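Local coordinates for glycerate dehydrogenase related protein (Thermoplasma acidophilum, PDB 3GVX), which probably reduces 2-keto acids such as hydroxypyruvate or glyoxylate with a nicotinamide cofactor, as a member of the D-isomer specific 2-hydroxyacid dehydrogenase family, at the interface of chains A and B. Coordinates in Å, arbitrary orientation; residue numbers count along the deposited sequence, not the author numbering. Chains: chain A/B, Glycerate dehydrogenase related protein.

Contact 1: the interface of chains A and B. Residues chain A 98, 118-121, 144; chain B 83, 87, 136.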
loop_
_atom_site.group_PDB
_atom_site.type_symbol
_atom_site.label_atom_id
_atom_site.label_comp_id
_atom_site.label_asym_id
_atom_site.label_seq_id
_atom_site.Cartn_x
_atom_site.Cartn_y
_atom_site.Cartn_z
ATOM N N LYS A 98 9.720 3.568 4.657
ATOM C CA LYS A 98 9.570 3.782 6.090
ATOM C C LYS A 98 10.700 3.209 6.949
ATOM O O LYS A 98 10.574 3.165 8.171
ATOM C CB LYS A 98 8.233 3.219 6.588
ATOM C CG LYS A 98 7.029 3.630 5.763
ATOM C CD LYS A 98 7.026 5.108 5.390
ATOM C CE LYS A 98 5.728 5.442 4.662
ATOM N NZ LYS A 98 5.662 6.782 4.027
ATOM N N THR A 118 10.338 8.369 4.155
ATOM C CA THR A 118 9.985 8.911 2.857
ATOM C C THR A 118 8.490 8.713 2.687
ATOM O O THR A 118 7.928 7.667 3.016
ATOM C CB THR A 118 10.731 8.182 1.736
ATOM O OG1 THR A 118 12.133 8.366 1.928
ATOM C CG2 THR A 118 10.336 8.721 0.368
ATOM N N LEU A 119 7.838 9.738 2.182
ATOM C CA LEU A 119 6.411 9.663 1.979
ATOM C C LEU A 119 6.156 9.369 0.498
ATOM O O LEU A 119 6.854 9.891 -0.369
ATOM C CB LEU A 119 5.790 10.989 2.416
ATOM C CG LEU A 119 4.278 11.142 2.342
ATOM C CD1 LEU A 119 3.586 10.734 3.661
ATOM C CD2 LEU A 119 4.021 12.596 1.989
ATOM N N LEU A 120 5.176 8.514 0.207
ATOM C CA LEU A 120 4.881 8.168 -1.185
ATOM C C LEU A 120 4.028 9.238 -1.829
ATOM O O LEU A 120 4.240 9.624 -2.972
ATOM C CB LEU A 120 4.140 6.842 -1.268
ATOM C CG LEU A 120 4.853 5.603 -0.730
ATOM C CD1 LEU A 120 4.021 4.394 -1.115
ATOM C CD2 LEU A 120 6.277 5.510 -1.288
ATOM N N TYR A 121 3.054 9.708 -1.062
ATOM C CA TYR A 121 2.134 10.734 -1.510
ATOM C C TYR A 121 2.854 11.896 -2.189
ATOM O O TYR A 121 3.776 12.471 -1.618
ATOM C CB TYR A 121 1.333 11.264 -0.322
ATOM C CG TYR A 121 0.231 12.199 -0.724
ATOM C CD1 TYR A 121 -1.072 11.749 -0.837
ATOM C CD2 TYR A 121 0.491 13.545 -1.015
ATOM C CE1 TYR A 121 -2.102 12.603 -1.233
ATOM C CE2 TYR A 121 -0.537 14.413 -1.420
ATOM C CZ TYR A 121 -1.829 13.937 -1.519
ATOM O OH TYR A 121 -2.853 14.784 -1.880
ATOM N N PHE A 144 -2.367 5.885 -3.608
ATOM C CA PHE A 144 -1.390 6.431 -2.676
ATOM C C PHE A 144 -1.115 7.900 -3.003
ATOM O O PHE A 144 -0.411 8.583 -2.274
ATOM C CB PHE A 144 -0.088 5.624 -2.735
ATOM C CG PHE A 144 -0.011 4.503 -1.734
ATOM C CD1 PHE A 144 0.359 4.738 -0.427
ATOM C CD2 PHE A 144 -0.307 3.209 -2.101
ATOM C CE1 PHE A 144 0.429 3.690 0.489
ATOM C CE2 PHE A 144 -0.238 2.170 -1.184
ATOM C CZ PHE A 144 0.129 2.416 0.103
ATOM N N ILE B 83 -2.385 11.121 6.132
ATOM C CA ILE B 83 -1.853 10.528 4.907
ATOM C C ILE B 83 -0.597 9.740 5.268
ATOM O O ILE B 83 -0.446 8.567 4.927
ATOM C CB ILE B 83 -1.473 11.617 3.876
ATOM C CG1 ILE B 83 -2.742 12.141 3.208
ATOM C CG2 ILE B 83 -0.427 11.083 2.891
ATOM C CD1 ILE B 83 -2.525 13.328 2.306
ATOM N N GLU B 87 0.009 5.547 5.450
ATOM C CA GLU B 87 1.100 4.951 4.673
ATOM C C GLU B 87 2.023 4.129 5.553
ATOM O O GLU B 87 2.521 3.087 5.143
ATOM C CB GLU B 87 1.932 6.017 3.968
ATOM C CG GLU B 87 1.347 6.583 2.701
ATOM C CD GLU B 87 2.328 7.518 1.995
ATOM O OE1 GLU B 87 3.546 7.375 2.208
ATOM O OE2 GLU B 87 1.900 8.398 1.228
ATOM N N ARG B 136 -8.437 7.604 5.998
ATOM C CA ARG B 136 -7.359 7.505 5.033
ATOM C C ARG B 136 -6.917 6.055 4.876
ATOM O O ARG B 136 -6.619 5.610 3.787
ATOM C CB ARG B 136 -6.183 8.374 5.468
ATOM C CG ARG B 136 -5.061 8.427 4.464
ATOM C CD ARG B 136 -5.520 8.931 3.102
ATOM N NE ARG B 136 -4.418 8.900 2.145
ATOM C CZ ARG B 136 -4.465 9.328 0.889
ATOM N NH1 ARG B 136 -5.581 9.840 0.397
ATOM N NH2 ARG B 136 -3.376 9.242 0.134
HETATM O O HOH W 1 -0.670 8.186 0.384
#
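B:Glu87 reaches out of helix 79-97 of chain B, and its carboxylate is captured by the backbone of the A:Leu119-A:Tyr121 loop, an example of how D-isomer specific 2-hydroxyacid dehydrogenases can build a subunit contact around one buried acid. Consecutive peptide N-H groups take one oxygen each: A:Leu120 N gives a nearly straight bond to B:Glu87 OE1 (2.8 Å, 176° at the hydrogen), and A:Tyr121 N a more bent one to B:Glu87 OE2 (2.9 Å). Both arrive on the syn sides, tilted some 20° from the carboxylate plane. B:Glu87 OE1 is gripped a second time, on its anti side, by the side-chain amine nitrogen NZ of A:Lys98 at 2.9 Å, a salt bridge that would be expected to stabilise the charged form of the acid. With CG beside its own backbone N (chi1 -79°) and the chain extended beyond it, B:Glu87 passes CG along the edge of the A:Phe144 ring, in the ring plane, 3.8 Å from CE1.

Beside the carboxylate, B:Ile83 lays its CD1 methyl over one face of the A:Tyr121 ring, 3.8 Å from the centroid, while its CG2 meets the tyrosine CB. In the next shell, A:Thr118 O accepts a hydrogen bond from A:Lys98 NZ (2.6 Å) and so holds the lysine tip beside the acid. On the opposite flank a water joins B:Glu87 OE2, A:Phe144 O at the end of helix 132-144, and B:Arg136 NH2. The guanidinium meets this water at its edge, in plane, and one of its faces is covered by CG1 of B:Ile83.

Contact 2: the interface of chains A and B. Residues chain A 83-84, 87, 265, 267, 271; chain B 119, 121.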
loop_
_atom_site.group_PDB
_atom_site.type_symbol
_atom_site.label_atom_id
_atom_site.label_comp_id
_atom_site.label_asym_id
_atom_site.label_seq_id
_atom_site.Cartn_x
_atom_site.Cartn_y
_atom_site.Cartn_z
ATOM N N ILE A 83 -2.399 -8.957 -9.174
ATOM C CA ILE A 83 -2.770 -8.514 -7.844
ATOM C C ILE A 83 -1.752 -8.881 -6.758
ATOM O O ILE A 83 -1.338 -8.026 -5.986
ATOM C CB ILE A 83 -4.166 -9.042 -7.448
ATOM C CG1 ILE A 83 -5.237 -8.336 -8.289
ATOM C CG2 ILE A 83 -4.381 -8.861 -5.966
ATOM C CD1 ILE A 83 -6.609 -8.952 -8.198
ATOM N N SER A 84 -1.329 -10.135 -6.707
ATOM C CA SER A 84 -0.364 -10.521 -5.684
ATOM C C SER A 84 0.980 -9.834 -5.894
ATOM O O SER A 84 1.582 -9.354 -4.947
ATOM C CB SER A 84 -0.175 -12.046 -5.624
ATOM O OG SER A 84 0.401 -12.524 -6.809
ATOM N N GLU A 87 0.896 -6.188 -4.651
ATOM C CA GLU A 87 0.948 -6.091 -3.191
ATOM C C GLU A 87 2.399 -6.216 -2.750
ATOM O O GLU A 87 2.906 -5.429 -1.957
ATOM C CB GLU A 87 0.091 -7.173 -2.506
ATOM C CG GLU A 87 -1.404 -6.947 -2.634
ATOM C CD GLU A 87 -2.238 -7.842 -1.700
ATOM O OE1 GLU A 87 -1.652 -8.479 -0.800
ATOM O OE2 GLU A 87 -3.475 -7.911 -1.853
HETATM N N MSE A 265 -2.266 -20.041 -4.548
HETATM C CA MSE A 265 -2.782 -18.989 -3.694
HETATM C C MSE A 265 -4.307 -19.119 -3.680
HETATM O O MSE A 265 -4.908 -19.531 -4.669
HETATM C CB MSE A 265 -2.357 -17.618 -4.233
HETATM C CG MSE A 265 -0.855 -17.417 -4.278
HETATM SE SE MSE A 265 -0.442 -15.727 -4.713
HETATM C CE MSE A 265 -0.820 -15.700 -6.398
ATOM N N ILE A 267 -6.303 -16.764 -3.629
ATOM C CA ILE A 267 -6.764 -15.753 -4.545
ATOM C C ILE A 267 -6.770 -16.245 -5.989
ATOM O O ILE A 267 -7.657 -15.883 -6.755
ATOM C CB ILE A 267 -5.930 -14.476 -4.405
ATOM C CG1 ILE A 267 -6.689 -13.324 -5.058
ATOM C CG2 ILE A 267 -4.534 -14.676 -4.987
ATOM C CD1 ILE A 267 -5.806 -12.269 -5.698
ATOM N N LEU A 271 -10.151 -16.110 -8.135
ATOM C CA LEU A 271 -10.296 -15.404 -9.400
ATOM C C LEU A 271 -10.488 -16.320 -10.598
ATOM O O LEU A 271 -11.045 -15.900 -11.601
ATOM C CB LEU A 271 -9.100 -14.480 -9.637
ATOM C CG LEU A 271 -9.206 -13.052 -9.080
ATOM C CD1 LEU A 271 -9.573 -13.090 -7.617
ATOM C CD2 LEU A 271 -7.890 -12.306 -9.319
ATOM N N LEU B 119 -1.936 -12.319 1.631
ATOM C CA LEU B 119 -2.459 -11.330 0.736
ATOM C C LEU B 119 -3.508 -10.495 1.413
ATOM O O LEU B 119 -4.277 -11.004 2.213
ATOM C CB LEU B 119 -3.104 -12.065 -0.385
ATOM C CG LEU B 119 -2.822 -11.980 -1.851
ATOM C CD1 LEU B 119 -1.561 -12.736 -2.362
ATOM C CD2 LEU B 119 -4.089 -12.607 -2.332
ATOM N N TYR B 121 -5.746 -8.585 -0.445
ATOM C CA TYR B 121 -6.919 -8.670 -1.302
ATOM C C TYR B 121 -8.010 -9.627 -0.816
ATOM O O TYR B 121 -7.760 -10.812 -0.605
ATOM C CB TYR B 121 -6.519 -9.054 -2.721
ATOM C CG TYR B 121 -7.664 -8.986 -3.698
ATOM C CD1 TYR B 121 -7.949 -7.812 -4.389
ATOM C CD2 TYR B 121 -8.460 -10.102 -3.948
ATOM C CE1 TYR B 121 -8.997 -7.751 -5.316
ATOM C CE2 TYR B 121 -9.509 -10.057 -4.869
ATOM C CZ TYR B 121 -9.767 -8.879 -5.552
ATOM O OH TYR B 121 -10.760 -8.838 -6.496
#
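B:Leu119 packs against helix 78-97, A:Met265 (a selenomethionine) and the start of helix 266-279 of chain A. B:Leu119 CB lies 3.9 Å from A:Glu87 OE1, and CG keeps the same carboxylate as its neighbour. The branches then part: B:Leu119 CD1 packs on CB of A:Ser84 at 3.6 Å and, more loosely, on the selenium of A:Met265, whereas B:Leu119 CD2 presses against A:Ile267, 3.3 Å from its CB, tighter than usual van der Waals contact. The two side chains cross at about a right angle there.

Farther along the loop, B:Tyr121 donates its backbone N-H to A:Glu87 OE2 at 2.8 Å, where the oxygen offers its syn lone pair. The tyrosine ring swings away from that bond, CG being anti to its own backbone N (chi1 -173°). A:Ile83 CD1 lies above one face, offset toward the rim; A:Ile267 CG1 and CD1 come from the same side of the ring, each 3.8 Å from B:Tyr121 CD2, and A:Leu271 CD1 from that side near CE2. A leucine in place of A:Glu87 would probably leave the peptide N-H of B:Tyr121 without its carboxylate mate and let the loop drift from the helix. By seating this chain B loop, which falls in the NAD-binding family region, on helices 78-97 and 266-279 of chain A, the site probably steadies the pairing of the two subunits in the deposited assembly.

The centres of the C-alpha atoms of contact 1 and contact 2 are about 22 Å apart on one two-fold symmetric interface, and the contacts share elements with the chains exchanged. The loop is contributed by chain A in contact 1 (A:Leu119, A:Tyr121) and by chain B in contact 2 (B:Leu119, B:Tyr121), and the long helix comes from the other chain, with B:Ile83 and B:Glu87, then A:Ile83 and A:Glu87. Both join a polar bond at the glutamate to isoleucine-tyrosine packing; contact 1 adds the lysine and water, contact 2 reaches helix 266-279. This reciprocal exchange fits a two-fold dimer, whose existence in solution the structure alone does not show.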